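Local coordinates for fibronectin type III domain-containing protein (Simiduia agarivorans, PDB 6P2K) that probably hydrolyses xyloglucan-type beta-glucans as a glycoside hydrolase of family 74, its catalytic part built from seven-bladed beta-propellers, at residues N58-V63 with I73-L78. Residues are numbered along the deposited sequence; the frame is centred on the assembly and turned at random.
Sequences NRVFAV and IFVGTL
V60 and V75 each hold CG1 anti to the backbone N (chi1 179° and 177°), and these methyls meet at 3.6 Å between neighbouring antiparallel strands. V60 CG2 lies 4.1 Å from T77 CG2 on the same face, where V63 CG1 packs on I73 CG2. A33 and Y31 of strand 30-34 cover this side. An alanine at V60 would probably leave a gap beside V75 and T77 and weaken packing against strand 30-34.

The register slips by one here: F61 and A62 sit opposite G76 alone, as in a classic beta bulge. G76 O accepts two bonds: F61 N at 2.7 Å, nearly straight on to the carbonyl, and A62 N at 3.3 Å, on a lone pair. G76 N returns a bond to A62 O at 2.8 Å.

Just before F61, R59 O accepts L78 N at 3.1 Å. L78 lies alongside F61, L78 CD1 4.0 Å from F61 CE2 at the ring edge. L78 CD2 touches R59 CD. The R59 guanidinium salt-bridges D124, a zinc ligand, and bonds Q713. The two innermost strands of a propeller blade thus pair through a bulge, and at their end the R59 charge would be expected to offset that of the carboxylate.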
loop_
_atom_site.group_PDB
_atom_site.type_symbol
_atom_site.label_atom_id
_atom_site.label_comp_id
_atom_site.label_asym_id
_atom_site.label_seq_id
_atom_site.Cartn_x
_atom_site.Cartn_y
_atom_site.Cartn_z
ATOM N N ASN B 58 -32.137 28.076 35.878
ATOM C CA ASN B 58 -31.107 28.316 34.876
ATOM C C ASN B 58 -31.627 28.295 33.443
ATOM O O ASN B 58 -30.828 28.419 32.509
ATOM C CB ASN B 58 -29.978 27.295 35.038
ATOM C CG ASN B 58 -29.075 27.618 36.211
ATOM O OD1 ASN B 58 -28.874 28.785 36.552
ATOM N ND2 ASN B 58 -28.528 26.587 36.838
ATOM N N ARG B 59 -32.936 28.161 33.244
ATOM C CA ARG B 59 -33.529 28.288 31.912
ATOM C C ARG B 59 -33.792 29.768 31.663
ATOM O O ARG B 59 -34.829 30.311 32.050
ATOM C CB ARG B 59 -34.799 27.456 31.804
ATOM C CG ARG B 59 -35.326 27.297 30.384
ATOM C CD ARG B 59 -36.246 26.093 30.268
ATOM N NE ARG B 59 -35.526 24.833 30.448
ATOM C CZ ARG B 59 -35.023 24.111 29.452
ATOM N NH1 ARG B 59 -35.158 24.520 28.199
ATOM N NH2 ARG B 59 -34.386 22.977 29.707
ATOM N N VAL B 60 -32.839 30.433 31.011
ATOM C CA VAL B 60 -32.875 31.881 30.833
ATOM C C VAL B 60 -33.509 32.213 29.491
ATOM O O VAL B 60 -33.091 31.691 28.449
ATOM C CB VAL B 60 -31.464 32.482 30.934
ATOM C CG1 VAL B 60 -31.517 33.988 30.724
ATOM C CG2 VAL B 60 -30.841 32.148 32.277
ATOM N N PHE B 61 -34.511 33.097 29.512
ATOM C CA PHE B 61 -35.201 33.520 28.303
ATOM C C PHE B 61 -34.886 34.949 27.886
ATOM O O PHE B 61 -35.176 35.312 26.740
ATOM C CB PHE B 61 -36.720 33.379 28.480
ATOM C CG PHE B 61 -37.195 31.959 28.573
ATOM C CD1 PHE B 61 -36.833 31.028 27.615
ATOM C CD2 PHE B 61 -38.007 31.555 29.617
ATOM C CE1 PHE B 61 -37.271 29.720 27.699
ATOM C CE2 PHE B 61 -38.447 30.248 29.706
ATOM C CZ PHE B 61 -38.076 29.331 28.746
ATOM N N ALA B 62 -34.311 35.766 28.766
ATOM C CA ALA B 62 -34.060 37.162 28.433
ATOM C C ALA B 62 -33.013 37.745 29.371
ATOM O O ALA B 62 -32.940 37.384 30.548
ATOM C CB ALA B 62 -35.345 37.994 28.504
ATOM N N VAL B 63 -32.206 38.653 28.828
ATOM C CA VAL B 63 -31.232 39.425 29.591
ATOM C C VAL B 63 -31.292 40.866 29.106
ATOM O O VAL B 63 -31.366 41.121 27.899
ATOM C CB VAL B 63 -29.800 38.860 29.447
ATOM C CG1 VAL B 63 -28.808 39.707 30.230
ATOM C CG2 VAL B 63 -29.737 37.416 29.909
ATOM N N ILE B 73 -28.517 44.550 35.951
ATOM C CA ILE B 73 -28.874 43.623 34.884
ATOM C C ILE B 73 -30.111 42.842 35.304
ATOM O O ILE B 73 -30.192 42.363 36.441
ATOM C CB ILE B 73 -27.715 42.661 34.564
ATOM C CG1 ILE B 73 -26.532 43.438 33.997
ATOM C CG2 ILE B 73 -28.161 41.570 33.602
ATOM C CD1 ILE B 73 -25.211 42.799 34.298
ATOM N N PHE B 74 -31.064 42.709 34.388
ATOM C CA PHE B 74 -32.263 41.915 34.608
ATOM C C PHE B 74 -32.192 40.637 33.782
ATOM O O PHE B 74 -31.783 40.661 32.616
ATOM C CB PHE B 74 -33.522 42.706 34.252
ATOM C CG PHE B 74 -33.762 43.887 35.144
ATOM C CD1 PHE B 74 -34.460 43.743 36.333
ATOM C CD2 PHE B 74 -33.285 45.141 34.799
ATOM C CE1 PHE B 74 -34.680 44.832 37.162
ATOM C CE2 PHE B 74 -33.503 46.231 35.621
ATOM C CZ PHE B 74 -34.200 46.077 36.805
ATOM N N VAL B 75 -32.585 39.525 34.400
ATOM C CA VAL B 75 -32.533 38.203 33.786
ATOM C C VAL B 75 -33.892 37.544 33.969
ATOM O O VAL B 75 -34.325 37.310 35.104
ATOM C CB VAL B 75 -31.428 37.325 34.400
ATOM C CG1 VAL B 75 -31.456 35.933 33.789
ATOM C CG2 VAL B 75 -30.064 37.970 34.214
ATOM N N GLY B 76 -34.563 37.239 32.856
ATOM C CA GLY B 76 -35.837 36.559 32.889
ATOM C C GLY B 76 -35.658 35.067 32.708
ATOM O O GLY B 76 -35.057 34.618 31.729
ATOM N N THR B 77 -36.171 34.299 33.667
ATOM C CA THR B 77 -36.055 32.846 33.664
ATOM C C THR B 77 -37.438 32.208 33.745
ATOM O O THR B 77 -38.463 32.882 33.862
ATOM C CB THR B 77 -35.187 32.347 34.824
ATOM O OG1 THR B 77 -35.902 32.493 36.056
ATOM C CG2 THR B 77 -33.888 33.124 34.897
ATOM N N LEU B 78 -37.442 30.874 33.691
ATOM C CA LEU B 78 -38.689 30.124 33.766
ATOM C C LEU B 78 -39.376 30.310 35.112
ATOM O O LEU B 78 -40.600 30.163 35.207
ATOM C CB LEU B 78 -38.414 28.643 33.500
ATOM C CG LEU B 78 -39.594 27.672 33.431
ATOM C CD1 LEU B 78 -40.555 28.062 32.316
ATOM C CD2 LEU B 78 -39.099 26.244 33.245
#